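Local atomic coordinates of tRNA (adenine(9)-N1)-methyltransferase (PDB entry 5A7Z), a protein that catalyses the S-adenosyl-L-methionine-dependent methylation of N1 of adenosine 9 in tRNA, yielding N(1)-methyladenosine. Residues S38-H43 with R90-K95; L104-K109 with S168-D173; V176-Y181 with P225-Q230. All blocks are in the same frame, centred on the assembly; numbering follows the deposited sequence.

Interaction 1: S38-H43 with R90-K95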
loop_
_atom_site.group_PDB
_atom_site.type_symbol
_atom_site.label_atom_id
_atom_site.label_comp_id
_atom_site.label_asym_id
_atom_site.label_seq_id
_atom_site.Cartn_x
_atom_site.Cartn_y
_atom_site.Cartn_z
ATOM N N SER A 38 20.563 11.475 -10.640
ATOM C CA SER A 38 19.879 11.163 -11.884
ATOM C C SER A 38 19.990 9.719 -12.166
ATOM O O SER A 38 21.015 9.071 -11.847
ATOM C CB SER A 38 20.537 11.908 -13.042
ATOM O OG SER A 38 20.691 13.232 -12.680
ATOM N N ILE A 39 19.006 9.225 -12.873
ATOM C CA ILE A 39 18.968 7.835 -13.279
ATOM C C ILE A 39 18.319 7.750 -14.641
ATOM O O ILE A 39 17.223 8.344 -14.860
ATOM C CB ILE A 39 18.146 7.016 -12.280
ATOM C CG1 ILE A 39 18.827 6.988 -10.921
ATOM C CG2 ILE A 39 17.945 5.590 -12.784
ATOM C CD1 ILE A 39 18.011 6.267 -9.870
ATOM N N TYR A 40 18.951 7.018 -15.557
ATOM C CA TYR A 40 18.327 6.691 -16.838
ATOM C C TYR A 40 17.428 5.478 -16.652
ATOM O O TYR A 40 17.893 4.435 -16.233
ATOM C CB TYR A 40 19.382 6.383 -17.890
ATOM C CG TYR A 40 18.835 6.343 -19.309
ATOM C CD1 TYR A 40 18.264 5.179 -19.835
ATOM C CD2 TYR A 40 18.933 7.438 -20.129
ATOM C CE1 TYR A 40 17.773 5.141 -21.138
ATOM C CE2 TYR A 40 18.420 7.427 -21.422
ATOM C CZ TYR A 40 17.860 6.277 -21.938
ATOM O OH TYR A 40 17.390 6.278 -23.248
ATOM N N ILE A 41 16.113 5.658 -16.873
ATOM C CA ILE A 41 15.109 4.687 -16.466
ATOM C C ILE A 41 14.520 3.940 -17.657
ATOM O O ILE A 41 13.773 2.991 -17.479
ATOM C CB ILE A 41 13.935 5.341 -15.681
ATOM C CG1 ILE A 41 13.228 6.431 -16.500
ATOM C CG2 ILE A 41 14.426 5.946 -14.374
ATOM C CD1 ILE A 41 11.842 6.745 -15.991
ATOM N N GLY A 42 14.830 4.377 -18.869
ATOM C CA GLY A 42 14.452 3.610 -20.053
ATOM C C GLY A 42 12.960 3.651 -20.266
ATOM O O GLY A 42 12.365 4.741 -20.306
ATOM N N HIS A 43 12.356 2.462 -20.309
ATOM C CA HIS A 43 10.909 2.296 -20.478
ATOM C C HIS A 43 10.141 2.211 -19.160
ATOM O O HIS A 43 8.923 2.064 -19.182
ATOM C CB HIS A 43 10.620 1.005 -21.266
ATOM C CG HIS A 43 11.340 0.927 -22.579
ATOM N ND1 HIS A 43 10.936 1.634 -23.689
ATOM C CD2 HIS A 43 12.460 0.254 -22.947
ATOM C CE1 HIS A 43 11.771 1.403 -24.685
ATOM N NE2 HIS A 43 12.699 0.558 -24.265
ATOM N N ARG A 90 24.679 9.043 -14.630
ATOM C CA ARG A 90 25.844 8.141 -14.493
ATOM C C ARG A 90 25.427 6.740 -14.094
ATOM O O ARG A 90 26.282 5.873 -13.858
ATOM C CB ARG A 90 26.762 8.665 -13.374
ATOM C CG ARG A 90 27.315 10.054 -13.617
ATOM C CD ARG A 90 28.033 10.086 -14.958
ATOM N NE ARG A 90 29.086 11.079 -14.934
ATOM C CZ ARG A 90 30.377 10.822 -15.067
ATOM N NH1 ARG A 90 30.820 9.591 -15.283
ATOM N NH2 ARG A 90 31.223 11.819 -14.992
ATOM N N TYR A 91 24.116 6.549 -13.894
ATOM C CA TYR A 91 23.544 5.275 -13.476
ATOM C C TYR A 91 22.285 5.026 -14.284
ATOM O O TYR A 91 21.446 5.941 -14.466
ATOM C CB TYR A 91 23.245 5.287 -11.980
ATOM C CG TYR A 91 24.503 5.295 -11.154
ATOM C CD1 TYR A 91 25.193 4.126 -10.910
ATOM C CD2 TYR A 91 25.060 6.491 -10.709
ATOM C CE1 TYR A 91 26.391 4.122 -10.195
ATOM C CE2 TYR A 91 26.221 6.501 -9.957
ATOM C CZ TYR A 91 26.893 5.322 -9.722
ATOM O OH TYR A 91 28.100 5.335 -9.046
ATOM N N THR A 92 22.183 3.806 -14.805
ATOM C CA THR A 92 21.052 3.383 -15.589
ATOM C C THR A 92 20.303 2.279 -14.854
ATOM O O THR A 92 20.921 1.346 -14.321
ATOM C CB THR A 92 21.504 2.861 -16.963
ATOM O OG1 THR A 92 22.099 3.921 -17.725
ATOM C CG2 THR A 92 20.322 2.333 -17.724
ATOM N N PHE A 93 18.982 2.402 -14.785
ATOM C CA PHE A 93 18.178 1.426 -14.078
ATOM C C PHE A 93 17.842 0.302 -15.040
ATOM O O PHE A 93 17.197 0.531 -16.042
ATOM C CB PHE A 93 16.869 2.063 -13.573
ATOM C CG PHE A 93 16.033 1.145 -12.730
ATOM C CD1 PHE A 93 16.290 1.001 -11.400
ATOM C CD2 PHE A 93 14.987 0.425 -13.285
ATOM C CE1 PHE A 93 15.553 0.141 -10.624
ATOM C CE2 PHE A 93 14.244 -0.438 -12.514
ATOM C CZ PHE A 93 14.506 -0.542 -11.171
ATOM N N ARG A 94 18.224 -0.918 -14.717
ATOM C CA ARG A 94 17.780 -2.038 -15.533
ATOM C C ARG A 94 18.001 -3.430 -15.003
ATOM O O ARG A 94 18.676 -3.645 -13.995
ATOM C CB ARG A 94 18.421 -1.948 -16.901
ATOM C CG ARG A 94 19.875 -2.364 -16.970
ATOM C CD ARG A 94 20.201 -2.689 -18.413
ATOM N NE ARG A 94 21.570 -2.393 -18.706
ATOM C CZ ARG A 94 22.003 -1.304 -19.335
ATOM N NH1 ARG A 94 21.167 -0.378 -19.773
ATOM N NH2 ARG A 94 23.296 -1.150 -19.522
ATOM N N LYS A 95 17.512 -4.373 -15.796
ATOM C CA LYS A 95 17.481 -5.774 -15.465
ATOM C C LYS A 95 18.904 -6.253 -15.212
ATOM O O LYS A 95 19.784 -5.935 -15.975
ATOM C CB LYS A 95 16.833 -6.525 -16.666
ATOM C CG LYS A 95 16.545 -8.016 -16.472
ATOM C CD LYS A 95 16.019 -8.329 -15.090
ATOM C CE LYS A 95 15.003 -9.453 -15.109
ATOM N NZ LYS A 95 13.659 -8.933 -15.491
HETATM O O HOH W 1 23.629 9.679 -12.178
#
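Tyr40 and Thr92 form a single backbone bridge that brings strand 91-95 beside the short strand 38-40. It illustrates how a curled sheet can be closed: strand 38-40 also pairs with strand 78-82, which pairs with strand 60-75, and this in turn pairs with strand 91-95, so the bridge completes a small ring of strands. The axes of strands 38-40 and 91-95 diverge by 46°, which suits so brief a meeting.

Contact begins at the corner of the chain at Arg90, where a water accepts from Arg90 N and donates to Ser38 O, 2.7 Å from each, spanning a gap that the backbones do not bridge directly. At Tyr91 the carbonyl takes over: Tyr91 O accepts from Tyr40 N at 2.9 Å, and the CA-H of Ile39 adds a CA-H...O contact to the same oxygen.

Thr92 follows, its side chain running alongside that of Tyr40 and pointing the same way. Its methyl, CG2, is turned anti to the backbone N and lies 3.5 Å from Tyr40 O, while CG2 also approaches Tyr40 CD1 obliquely. The hydroxyl, OG1, stands 3.7 Å from Tyr40 CB but is hydrogen-bonded to Glu65 on strand 60-75. The Tyr40 ring continues outward to Arg67, which it meets in a cation-pi contact.

At Phe93 the backbone N returns the bond, giving its hydrogen to Tyr40 O at 2.7 Å, almost straight at 170°. Both polar backbone atoms of Tyr40 are thus taken by the residues flanking Thr92. With CG anti to the backbone N (chi1 -175°), the Phe93 ring swings away to meet Tyr60 and Leu51, and Phe93 CB is left against the Ile39 methyl CG2, 3.8 Å away.

Interaction 2: L104-K109 with S168-D173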
loop_
_atom_site.group_PDB
_atom_site.type_symbol
_atom_site.label_atom_id
_atom_site.label_comp_id
_atom_site.label_asym_id
_atom_site.label_seq_id
_atom_site.Cartn_x
_atom_site.Cartn_y
_atom_site.Cartn_z
ATOM N N LEU A 104 13.089 -0.345 4.329
ATOM C CA LEU A 104 11.711 -0.567 3.959
ATOM C C LEU A 104 10.778 -0.060 5.065
ATOM O O LEU A 104 10.981 -0.353 6.232
ATOM C CB LEU A 104 11.474 -2.045 3.675
ATOM C CG LEU A 104 12.490 -2.695 2.725
ATOM C CD1 LEU A 104 12.349 -4.204 2.737
ATOM C CD2 LEU A 104 12.333 -2.168 1.311
ATOM N N PRO A 105 9.796 0.763 4.697
ATOM C CA PRO A 105 8.891 1.391 5.648
ATOM C C PRO A 105 8.029 0.404 6.483
ATOM O O PRO A 105 7.460 -0.518 5.950
ATOM C CB PRO A 105 7.987 2.250 4.740
ATOM C CG PRO A 105 7.997 1.545 3.430
ATOM C CD PRO A 105 9.390 1.015 3.302
ATOM N N GLU A 106 7.903 0.649 7.778
ATOM C CA GLU A 106 7.024 -0.169 8.590
ATOM C C GLU A 106 5.574 0.216 8.303
ATOM O O GLU A 106 4.699 -0.621 8.158
ATOM C CB GLU A 106 7.349 0.043 10.063
ATOM C CG GLU A 106 6.513 -0.819 11.002
ATOM C CD GLU A 106 7.166 -1.036 12.368
ATOM O OE1 GLU A 106 8.365 -0.703 12.518
ATOM O OE2 GLU A 106 6.478 -1.551 13.291
ATOM N N TYR A 107 5.360 1.496 8.149
ATOM C CA TYR A 107 4.040 2.047 8.044
ATOM C C TYR A 107 3.879 2.681 6.687
ATOM O O TYR A 107 4.867 3.092 6.064
ATOM C CB TYR A 107 3.821 3.091 9.169
ATOM C CG TYR A 107 3.825 2.464 10.562
ATOM C CD1 TYR A 107 2.824 1.579 10.941
ATOM C CD2 TYR A 107 4.854 2.702 11.458
ATOM C CE1 TYR A 107 2.837 0.974 12.167
ATOM C CE2 TYR A 107 4.873 2.099 12.702
ATOM C CZ TYR A 107 3.859 1.229 13.050
ATOM O OH TYR A 107 3.848 0.625 14.298
ATOM N N PRO A 108 2.628 2.796 6.221
ATOM C CA PRO A 108 1.478 2.306 6.945
ATOM C C PRO A 108 1.258 0.810 6.745
ATOM O O PRO A 108 1.840 0.214 5.836
ATOM C CB PRO A 108 0.321 3.099 6.331
ATOM C CG PRO A 108 0.765 3.373 4.929
ATOM C CD PRO A 108 2.235 3.652 5.082
ATOM N N LYS A 109 0.429 0.226 7.613
ATOM C CA LYS A 109 0.099 -1.197 7.566
ATOM C C LYS A 109 -1.316 -1.381 7.145
ATOM O O LYS A 109 -2.207 -0.781 7.712
ATOM C CB LYS A 109 0.268 -1.823 8.933
ATOM C CG LYS A 109 1.696 -1.877 9.382
ATOM C CD LYS A 109 1.775 -2.504 10.746
ATOM C CE LYS A 109 3.214 -2.625 11.206
ATOM N NZ LYS A 109 3.288 -2.711 12.697
ATOM N N SER A 168 -0.507 -9.337 15.813
ATOM C CA SER A 168 0.568 -8.856 16.661
ATOM C C SER A 168 0.553 -7.326 16.606
ATOM O O SER A 168 0.577 -6.743 15.525
ATOM C CB SER A 168 1.884 -9.383 16.105
ATOM O OG SER A 168 2.917 -9.311 17.052
ATOM N N LEU A 169 0.488 -6.674 17.753
ATOM C CA LEU A 169 0.209 -5.250 17.783
ATOM C C LEU A 169 1.303 -4.550 18.533
ATOM O O LEU A 169 1.538 -4.860 19.688
ATOM C CB LEU A 169 -1.125 -4.986 18.471
ATOM C CG LEU A 169 -1.784 -3.636 18.148
ATOM C CD1 LEU A 169 -2.552 -3.708 16.854
ATOM C CD2 LEU A 169 -2.720 -3.217 19.263
ATOM N N SER A 170 1.977 -3.606 17.875
ATOM C CA SER A 170 3.075 -2.888 18.498
ATOM C C SER A 170 2.632 -1.605 19.239
ATOM O O SER A 170 1.542 -1.048 18.996
ATOM C CB SER A 170 4.150 -2.567 17.462
ATOM O OG SER A 170 3.981 -1.276 16.947
ATOM N N ASP A 171 3.502 -1.172 20.149
ATOM C CA ASP A 171 3.412 0.122 20.840
ATOM C C ASP A 171 2.992 1.284 19.963
ATOM O O ASP A 171 2.495 2.280 20.469
ATOM C CB ASP A 171 4.808 0.503 21.400
ATOM C CG ASP A 171 4.961 0.184 22.867
ATOM O OD1 ASP A 171 3.962 0.253 23.589
ATOM O OD2 ASP A 171 6.094 -0.111 23.303
ATOM N N GLU A 172 3.399 1.237 18.698
ATOM C CA GLU A 172 3.308 2.384 17.812
ATOM C C GLU A 172 2.180 2.282 16.820
ATOM O O GLU A 172 1.898 3.245 16.147
ATOM C CB GLU A 172 4.613 2.584 17.060
ATOM C CG GLU A 172 5.369 3.809 17.536
ATOM C CD GLU A 172 6.618 4.069 16.737
ATOM O OE1 GLU A 172 7.221 3.086 16.257
ATOM O OE2 GLU A 172 7.004 5.251 16.605
ATOM N N ASP A 173 1.554 1.111 16.717
ATOM C CA ASP A 173 0.432 0.925 15.812
ATOM C C ASP A 173 -0.692 1.754 16.274
ATOM O O ASP A 173 -1.061 1.680 17.415
ATOM C CB ASP A 173 -0.036 -0.514 15.821
ATOM C CG ASP A 173 0.990 -1.456 15.293
ATOM O OD1 ASP A 173 1.921 -1.003 14.575
ATOM O OD2 ASP A 173 0.871 -2.668 15.595
#
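A salt-bridge network of Glu106, Lys109 and Asp173 joins two loops at the surface, one leading into strand 109-113 and the other into strand 175-178; both strands flank strand 196-202. Its centre is one oxygen, Asp173 OD1, gripped twice from the other loop. Tyr107 OH donates to Asp173 OD1 at 2.5 Å on the anti side, with the oxygen lying at the ring edge and the carboxylate turned 82° to the ring. Lys109 NZ forms a salt bridge to Asp173 OD1 at 2.9 Å, on the syn side and from the opposite face of the carboxylate. The lysine chain, extended beyond CG, carries NZ across to the aspartate and leaves it 3.4 Å from Glu106 OE2, a weak second bond. Glu106 CG covers part of one face of the Tyr107 ring.

The other carboxylate oxygen, Asp173 OD2, accepts from Ser170 N at 2.7 Å, from above the carboxylate plane. Ser170 begins a type I turn closed at Asp173, and Ser170 OG accepts from Glu172 N in an ST turn. With donors from both loops holding its two oxygens, the Asp173 carboxylate is restrained in rotation, and Lys109 probably offsets the nearby negative charge of Glu106 and Asp173.

Interaction 3: V176-Y181 with P225-Q230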
loop_
_atom_site.group_PDB
_atom_site.type_symbol
_atom_site.label_atom_id
_atom_site.label_comp_id
_atom_site.label_asym_id
_atom_site.label_seq_id
_atom_site.Cartn_x
_atom_site.Cartn_y
_atom_site.Cartn_z
ATOM N N VAL A 176 -7.156 1.788 12.846
ATOM C CA VAL A 176 -8.574 2.030 12.722
ATOM C C VAL A 176 -9.191 0.852 11.975
ATOM O O VAL A 176 -8.489 0.141 11.260
ATOM C CB VAL A 176 -8.817 3.337 12.001
ATOM C CG1 VAL A 176 -8.445 3.211 10.540
ATOM C CG2 VAL A 176 -10.257 3.767 12.158
ATOM N N ILE A 177 -10.475 0.595 12.211
ATOM C CA ILE A 177 -11.171 -0.527 11.616
ATOM C C ILE A 177 -12.137 0.030 10.581
ATOM O O ILE A 177 -12.955 0.894 10.881
ATOM C CB ILE A 177 -12.014 -1.311 12.654
ATOM C CG1 ILE A 177 -11.227 -1.606 13.939
ATOM C CG2 ILE A 177 -12.564 -2.586 12.054
ATOM C CD1 ILE A 177 -9.924 -2.347 13.760
ATOM N N LEU A 178 -12.069 -0.503 9.374
ATOM C CA LEU A 178 -12.965 -0.078 8.331
ATOM C C LEU A 178 -14.228 -0.887 8.393
ATOM O O LEU A 178 -14.196 -2.090 8.341
ATOM C CB LEU A 178 -12.270 -0.168 6.969
ATOM C CG LEU A 178 -11.220 0.960 6.965
ATOM C CD1 LEU A 178 -9.922 0.547 6.345
ATOM C CD2 LEU A 178 -11.781 2.220 6.323
ATOM N N ASP A 179 -15.337 -0.189 8.559
ATOM C CA ASP A 179 -16.601 -0.805 8.916
ATOM C C ASP A 179 -17.742 0.048 8.351
ATOM O O ASP A 179 -17.955 1.170 8.812
ATOM C CB ASP A 179 -16.714 -0.888 10.441
ATOM C CG ASP A 179 -17.928 -1.705 10.912
ATOM O OD1 ASP A 179 -18.730 -2.148 10.076
ATOM O OD2 ASP A 179 -18.066 -1.902 12.140
ATOM N N PRO A 180 -18.478 -0.482 7.366
ATOM C CA PRO A 180 -19.643 0.233 6.802
ATOM C C PRO A 180 -20.627 0.694 7.861
ATOM O O PRO A 180 -21.375 1.651 7.646
ATOM C CB PRO A 180 -20.310 -0.810 5.899
ATOM C CG PRO A 180 -19.666 -2.129 6.226
ATOM C CD PRO A 180 -18.300 -1.811 6.753
ATOM N N TYR A 181 -20.627 0.011 8.995
ATOM C CA TYR A 181 -21.569 0.290 10.058
ATOM C C TYR A 181 -20.864 0.873 11.274
ATOM O O TYR A 181 -21.438 0.946 12.349
ATOM C CB TYR A 181 -22.305 -0.993 10.422
ATOM C CG TYR A 181 -23.362 -1.406 9.420
ATOM C CD1 TYR A 181 -24.595 -0.762 9.382
ATOM C CD2 TYR A 181 -23.151 -2.462 8.542
ATOM C CE1 TYR A 181 -25.582 -1.147 8.494
ATOM C CE2 TYR A 181 -24.133 -2.847 7.645
ATOM C CZ TYR A 181 -25.350 -2.187 7.637
ATOM O OH TYR A 181 -26.343 -2.553 6.762
ATOM N N PRO A 225 -11.139 2.590 16.855
ATOM C CA PRO A 225 -12.222 3.312 16.209
ATOM C C PRO A 225 -12.700 2.592 14.984
ATOM O O PRO A 225 -11.922 1.915 14.330
ATOM C CB PRO A 225 -11.598 4.662 15.828
ATOM C CG PRO A 225 -10.181 4.646 16.314
ATOM C CD PRO A 225 -9.979 3.441 17.162
ATOM N N ARG A 226 -13.986 2.729 14.694
ATOM C CA ARG A 226 -14.616 2.043 13.595
ATOM C C ARG A 226 -15.130 3.082 12.629
ATOM O O ARG A 226 -16.044 3.843 12.967
ATOM C CB ARG A 226 -15.808 1.222 14.082
ATOM C CG ARG A 226 -15.488 0.121 15.069
ATOM C CD ARG A 226 -16.320 -1.133 14.807
ATOM N NE ARG A 226 -15.540 -2.312 15.152
ATOM C CZ ARG A 226 -15.336 -3.366 14.375
ATOM N NH1 ARG A 226 -15.890 -3.471 13.166
ATOM N NH2 ARG A 226 -14.567 -4.342 14.834
ATOM N N VAL A 227 -14.642 3.023 11.397
ATOM C CA VAL A 227 -14.707 4.145 10.501
ATOM C C VAL A 227 -15.464 3.737 9.242
ATOM O O VAL A 227 -15.124 2.749 8.597
ATOM C CB VAL A 227 -13.289 4.636 10.202
ATOM C CG1 VAL A 227 -13.209 5.376 8.884
ATOM C CG2 VAL A 227 -12.819 5.519 11.342
ATOM N N LYS A 228 -16.556 4.449 8.950
ATOM C CA LYS A 228 -17.309 4.204 7.721
ATOM C C LYS A 228 -16.936 5.226 6.644
ATOM O O LYS A 228 -16.880 6.435 6.888
ATOM C CB LYS A 228 -18.822 4.219 7.968
ATOM C CG LYS A 228 -19.316 5.403 8.768
ATOM C CD LYS A 228 -20.829 5.440 8.824
ATOM C CE LYS A 228 -21.299 6.384 9.915
ATOM N NZ LYS A 228 -22.790 6.486 9.940
ATOM N N ILE A 229 -16.647 4.719 5.463
ATOM C CA ILE A 229 -16.317 5.557 4.343
ATOM C C ILE A 229 -17.603 5.914 3.600
ATOM O O ILE A 229 -18.320 5.030 3.184
ATOM C CB ILE A 229 -15.368 4.831 3.391
ATOM C CG1 ILE A 229 -13.981 4.726 4.033
ATOM C CG2 ILE A 229 -15.314 5.562 2.053
ATOM C CD1 ILE A 229 -12.994 3.903 3.225
ATOM N N GLN A 230 -17.885 7.215 3.473
ATOM C CA GLN A 230 -19.099 7.718 2.780
ATOM C C GLN A 230 -18.764 8.639 1.606
ATOM O O GLN A 230 -17.766 9.352 1.618
ATOM C CB GLN A 230 -19.975 8.509 3.739
ATOM C CG GLN A 230 -20.297 7.801 5.031
ATOM C CD GLN A 230 -21.374 8.520 5.796
ATOM O OE1 GLN A 230 -21.382 9.749 5.863
ATOM N NE2 GLN A 230 -22.293 7.768 6.375
#
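Ile177 and Leu178 pair in parallel with Arg226 and Val227, joining strands 175-178 and 226-228 within the mostly parallel sheet of this SPOUT methyltransferase. The pairing shows how a parallel ladder can hand over to an ionic cluster where a strand ends.

Val176 CG2, set anti to the backbone N, presses against Val227 CG2 at 3.2 Å, tighter than usual van der Waals contact, with the two side chains crossing at about a right angle. Next, Ile177 uses both backbone groups: its N donates to Pro225 O at 2.9 Å, and its O accepts from Val227 N at 2.8 Å. Its side chain shares a face of the sheet with Arg226, and Ile177 CG2 sits over one face of the guanidinium, toward the rim. Leu178 turns to the other face with Val227, where Leu178 CD2 meets Ile229 CD1 at 3.7 Å, and both side chains also touch Ile249 of helix 242-255.

At Asp179 the ladder adds its last bond, Asp179 N to Val227 O at 2.9 Å. Asp179 CG is anti to its N (chi1 -172°), which lets OD2 accept from Arg226 NH1 at 2.9 Å in a salt bridge. That bond lies near the guanidinium plane but comes from above the carboxylate, the two planes being 85° apart. Asp179 OD1 accepts from Tyr181 N in an Asx turn, and the chain bends through Pro180, whose O lies near Lys228 CB.

Arg207 also binds Asp179 OD2, and Asp210 binds Arg226 NH2. A leucine replacing Arg226 would probably leave Asp179 with one ionic partner fewer and Asp210 without this mate, and remove the flat group that Ile177 CG2 lies over. Opposite charges thus alternate from Arg207 through Asp179 and Arg226 to Asp210, probably balancing one another beside the apolar side chains of the strands.

The three contacts grade from buried core to surface. Interaction 3 is buried and interaction 1 partly so, and each rests on strand backbones: interaction 1 closes a separate sheet with one bridge, while interaction 3 runs a longer parallel ladder. Interaction 2 is a surface contact between loops, held by side-chain charge and a tyrosine hydroxyl. Interactions 2 and 3 serve one sheet: residues 168-173 lead into strand 175-178, where interaction 3 begins, and the centres of the two interactions lie about 20 Å apart. Interaction 1 lies on the opposite side of the chain's centre from interaction 3, about 42 Å away between centres. Charged pairs cross interactions 2 and 3, whereas water helps span interaction 1.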